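Local coordinates for protein glucose-6-phosphate isomerase (Plasmodium falciparum, PDB 3QKI) that probably catalyses the interconversion of alpha-D-glucose 6-phosphate and beta-D-fructose 6-phosphate, an early step of glycolysis that is also used in gluconeogenesis, at residues K331-R334 against N335-N338; N522-T525 against C526-L530. All blocks are in the same frame, centred on the assembly; numbering follows the deposited sequence.

Contact 1. Residues K331-R334 against N335-N338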
loop_
_atom_site.group_PDB
_atom_site.type_symbol
_atom_site.label_atom_id
_atom_site.label_comp_id
_atom_site.label_asym_id
_atom_site.label_seq_id
_atom_site.Cartn_x
_atom_site.Cartn_y
_atom_site.Cartn_z
ATOM N N LYS A 331 1.573 28.590 11.558
ATOM C CA LYS A 331 3.028 28.792 11.683
ATOM C C LYS A 331 3.783 27.530 11.248
ATOM O O LYS A 331 4.777 27.635 10.543
ATOM C CB LYS A 331 3.444 29.141 13.123
ATOM C CG LYS A 331 3.328 30.609 13.475
ATOM C CD LYS A 331 4.054 30.947 14.786
ATOM C CE LYS A 331 5.560 31.059 14.645
ATOM N NZ LYS A 331 6.192 31.534 15.909
ATOM N N ASN A 332 3.300 26.344 11.653
ATOM C CA ASN A 332 3.931 25.080 11.275
ATOM C C ASN A 332 3.798 24.855 9.755
ATOM O O ASN A 332 4.774 24.520 9.108
ATOM C CB ASN A 332 3.335 23.917 12.070
ATOM C CG ASN A 332 3.826 23.823 13.492
ATOM O OD1 ASN A 332 4.986 24.054 13.785
ATOM N ND2 ASN A 332 2.950 23.447 14.399
ATOM N N MET A 333 2.626 25.140 9.194
ATOM C CA MET A 333 2.365 25.019 7.768
ATOM C C MET A 333 3.164 26.012 6.921
ATOM O O MET A 333 3.556 25.658 5.794
ATOM C CB MET A 333 0.878 24.963 7.464
ATOM C CG MET A 333 0.197 23.705 8.025
ATOM S SD MET A 333 1.222 22.188 8.016
ATOM C CE MET A 333 1.358 21.881 6.209
ATOM N N ARG A 334 3.470 27.218 7.490
ATOM C CA ARG A 334 4.286 28.218 6.811
ATOM C C ARG A 334 5.707 27.649 6.663
ATOM O O ARG A 334 6.303 27.772 5.595
ATOM C CB ARG A 334 4.271 29.545 7.593
ATOM C CG ARG A 334 5.071 30.680 6.963
ATOM C CD ARG A 334 4.666 32.039 7.515
ATOM N NE ARG A 334 4.551 32.034 8.972
ATOM C CZ ARG A 334 3.654 32.732 9.662
ATOM N NH1 ARG A 334 2.803 33.538 9.033
ATOM N NH2 ARG A 334 3.622 32.660 10.981
ATOM N N ASN A 335 6.221 26.965 7.716
ATOM C CA ASN A 335 7.542 26.338 7.673
ATOM C C ASN A 335 7.580 25.220 6.622
ATOM O O ASN A 335 8.604 25.067 5.956
ATOM C CB ASN A 335 7.946 25.772 9.036
ATOM C CG ASN A 335 8.339 26.859 9.994
ATOM O OD1 ASN A 335 8.737 27.965 9.596
ATOM N ND2 ASN A 335 8.197 26.594 11.278
ATOM N N PHE A 336 6.482 24.425 6.511
ATOM C CA PHE A 336 6.334 23.359 5.511
ATOM C C PHE A 336 6.433 23.997 4.119
ATOM O O PHE A 336 7.165 23.496 3.266
ATOM C CB PHE A 336 4.996 22.639 5.660
ATOM C CG PHE A 336 4.701 21.592 4.595
ATOM C CD1 PHE A 336 5.188 20.294 4.715
ATOM C CD2 PHE A 336 3.902 21.895 3.496
ATOM C CE1 PHE A 336 4.912 19.328 3.736
ATOM C CE2 PHE A 336 3.624 20.926 2.524
ATOM C CZ PHE A 336 4.146 19.653 2.643
ATOM N N LEU A 337 5.722 25.126 3.910
ATOM C CA LEU A 337 5.743 25.865 2.631
ATOM C C LEU A 337 7.125 26.373 2.295
ATOM O O LEU A 337 7.518 26.284 1.136
ATOM C CB LEU A 337 4.698 26.999 2.597
ATOM C CG LEU A 337 3.227 26.535 2.568
ATOM C CD1 LEU A 337 2.266 27.722 2.795
ATOM C CD2 LEU A 337 2.890 25.845 1.265
ATOM N N ASN A 338 7.886 26.844 3.310
ATOM C CA ASN A 338 9.259 27.323 3.129
ATOM C C ASN A 338 10.159 26.197 2.655
ATOM O O ASN A 338 11.010 26.422 1.795
ATOM C CB ASN A 338 9.813 27.938 4.428
ATOM C CG ASN A 338 9.121 29.214 4.827
ATOM O OD1 ASN A 338 8.311 29.780 4.084
ATOM N ND2 ASN A 338 9.420 29.693 6.025
HETATM O O HOH W 1 6.545 29.800 10.503
HETATM O O HOH W 2 7.259 24.320 12.692
#
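Met333 and Phe336 lie side by side, pointing the same way, on the buried face of amphipathic helix 330-349, near its start in the phosphoglucose isomerase fold. The thioether chain bends at chi2 and chi3 (-35° and -68°), which curls the methyl CE back to 3.7 Å from Phe336 CD2. A methionine suits this place because its unbranched chain can fold against a rigid ring; it also packs on Leu324 of helix 318-328, while Phe336 reaches Leu530 of helix 523-543.

Backbone bonds of the i to i+4 kind run through the turn, from Asn335 N to Lys331 O and onward to Asn338 N, which donates to Arg334 O over 2.9 Å.

Water serves the polar side, where asparagine can both give and accept. Water 1 donates to Lys331 O at 2.8 Å and weakly to Asn335 OD1; in the Arg334 conformer given, it accepts weakly from NE, the water lying in the guanidinium plane at its edge. Asn332 turns its ND2 to Phe328 O and Glu196; water 2 sits very close to Asn332 OD1, a doubtfully short bond, and accepts from Asn335 ND2 at 2.8 Å.

Contact 2. Residues N522-T525 against C526-L530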
loop_
_atom_site.group_PDB
_atom_site.type_symbol
_atom_site.label_atom_id
_atom_site.label_comp_id
_atom_site.label_asym_id
_atom_site.label_seq_id
_atom_site.Cartn_x
_atom_site.Cartn_y
_atom_site.Cartn_z
ATOM N N ASN A 522 10.846 17.306 10.445
ATOM C CA ASN A 522 10.126 18.431 11.017
ATOM C C ASN A 522 9.273 19.027 9.867
ATOM O O ASN A 522 9.241 18.445 8.771
ATOM C CB ASN A 522 11.081 19.445 11.673
ATOM C CG ASN A 522 12.158 19.990 10.773
ATOM O OD1 ASN A 522 12.018 20.065 9.553
ATOM N ND2 ASN A 522 13.283 20.344 11.354
ATOM N N PHE A 523 8.536 20.117 10.110
ATOM C CA PHE A 523 7.678 20.697 9.063
ATOM C C PHE A 523 8.446 21.143 7.814
ATOM O O PHE A 523 8.016 20.865 6.694
ATOM C CB PHE A 523 6.791 21.819 9.627
ATOM C CG PHE A 523 5.667 21.287 10.478
ATOM C CD1 PHE A 523 4.456 20.922 9.908
ATOM C CD2 PHE A 523 5.822 21.146 11.858
ATOM C CE1 PHE A 523 3.421 20.391 10.697
ATOM C CE2 PHE A 523 4.782 20.640 12.649
ATOM C CZ PHE A 523 3.585 20.268 12.064
ATOM N N TYR A 524 9.598 21.806 8.014
ATOM C CA TYR A 524 10.440 22.288 6.937
ATOM C C TYR A 524 10.950 21.113 6.066
ATOM O O TYR A 524 10.832 21.158 4.841
ATOM C CB TYR A 524 11.605 23.106 7.527
ATOM C CG TYR A 524 12.564 23.606 6.475
ATOM C CD1 TYR A 524 13.722 22.900 6.171
ATOM C CD2 TYR A 524 12.322 24.799 5.789
ATOM C CE1 TYR A 524 14.625 23.370 5.218
ATOM C CE2 TYR A 524 13.207 25.266 4.821
ATOM C CZ TYR A 524 14.344 24.534 4.522
ATOM O OH TYR A 524 15.206 24.947 3.542
ATOM N N THR A 525 11.525 20.079 6.712
ATOM C CA THR A 525 12.046 18.892 6.042
ATOM C C THR A 525 10.929 18.124 5.300
ATOM O O THR A 525 11.184 17.557 4.245
ATOM C CB THR A 525 12.837 18.055 7.060
ATOM O OG1 THR A 525 13.882 18.861 7.623
ATOM C CG2 THR A 525 13.426 16.821 6.464
ATOM N N CYS A 526 9.705 18.087 5.865
ATOM C CA CYS A 526 8.595 17.393 5.198
ATOM C C CYS A 526 8.262 18.119 3.876
ATOM O O CYS A 526 7.902 17.473 2.891
ATOM C CB CYS A 526 7.378 17.286 6.110
ATOM S SG CYS A 526 6.169 16.042 5.585
ATOM N N GLY A 527 8.439 19.441 3.867
ATOM C CA GLY A 527 8.272 20.287 2.689
ATOM C C GLY A 527 9.363 19.986 1.668
ATOM O O GLY A 527 9.068 19.817 0.474
ATOM N N LEU A 528 10.636 19.853 2.136
ATOM C CA LEU A 528 11.755 19.479 1.259
ATOM C C LEU A 528 11.448 18.128 0.566
ATOM O O LEU A 528 11.670 18.011 -0.635
ATOM C CB LEU A 528 13.061 19.312 2.053
ATOM C CG LEU A 528 13.753 20.530 2.618
ATOM C CD1 LEU A 528 14.974 20.093 3.398
ATOM C CD2 LEU A 528 14.157 21.532 1.505
ATOM N N LEU A 529 10.946 17.131 1.336
ATOM C CA LEU A 529 10.609 15.790 0.835
ATOM C C LEU A 529 9.480 15.836 -0.223
ATOM O O LEU A 529 9.607 15.201 -1.261
ATOM C CB LEU A 529 10.281 14.821 1.995
ATOM C CG LEU A 529 9.939 13.366 1.638
ATOM C CD1 LEU A 529 11.114 12.652 0.976
ATOM C CD2 LEU A 529 9.493 12.590 2.885
ATOM N N LEU A 530 8.404 16.580 0.039
ATOM C CA LEU A 530 7.305 16.712 -0.914
ATOM C C LEU A 530 7.782 17.333 -2.219
ATOM O O LEU A 530 7.531 16.772 -3.290
ATOM C CB LEU A 530 6.134 17.556 -0.354
ATOM C CG LEU A 530 5.044 17.891 -1.384
ATOM C CD1 LEU A 530 4.222 16.672 -1.740
ATOM C CD2 LEU A 530 4.240 19.067 -0.978
#
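With chi1 at 178°, Tyr524 has its ring anti to the backbone N and beside the carbonyl carbon, and its CE1 comes up to Leu528. The two side chains cross obliquely four residues apart: Leu528 CD1 comes within 3.8 Å of Tyr524 CE1, and CD2 of the same leucine approaches Tyr524 OH at 4.1 Å. Tyrosine suits a place that is only partly buried, since its ring packs on leucine while its hydroxyl bonds to Asp342 of helix 330-349.

Asn522, at the N-cap, reaches forward with its amide (chi1 56°) to the first turn. Its OD1 accepts from Thr525 N at 2.9 Å, in a nearly straight bond (170° at the hydrogen) that meets the oxygen almost in line with its C=O. The short asparagine side chain thereby satisfies an N-H for which the first turn supplies no earlier carbonyl. In the conformer given, Thr525 OG1 hydrogen-bonds Asn63 OD1, so this buried hydroxyl has a polar partner beyond the helix.

From there the backbone takes over, with bonds four residues apart. Cys526 N donates to Asn522 O at 3.0 Å, Gly527 N follows to Phe523 O, and Leu529 N reaches Thr525 O at 2.9 Å. The small cysteine and the apolar leucine suit their buried places: Cys526 packs on Phe183 and Met188 of helix 179-197, Leu529 on Phe518 of strand 513-518. The arrangement is that of an asparagine N-cap opening helix 523-543, whose first turns are largely buried in the phosphoglucose isomerase fold.

Overall arrangement
Contacts 1 and 2 each lie within a single helix, yet the two helices pack together, their contact centres about 9 Å apart. Phe336 joins them directly: Gly527, with no side chain, lets Phe336 O come within 3.4 Å of its CA, while the ring's CD1 lies 3.5 Å from Gly527 N. Asn332 O likewise meets Phe523 CB at 3.4 Å. Contact 2 is buried and nearer the centre of the chain, where Asn522 OD1, Tyr524 OH and Thr525 OG1 have protein partners; contact 1 is partly buried, and ordered water bridges its outer, polar face. Helix 179-197 touches both, whereas helix 318-328 packs on 331-338 and strand 513-518 on 522-530.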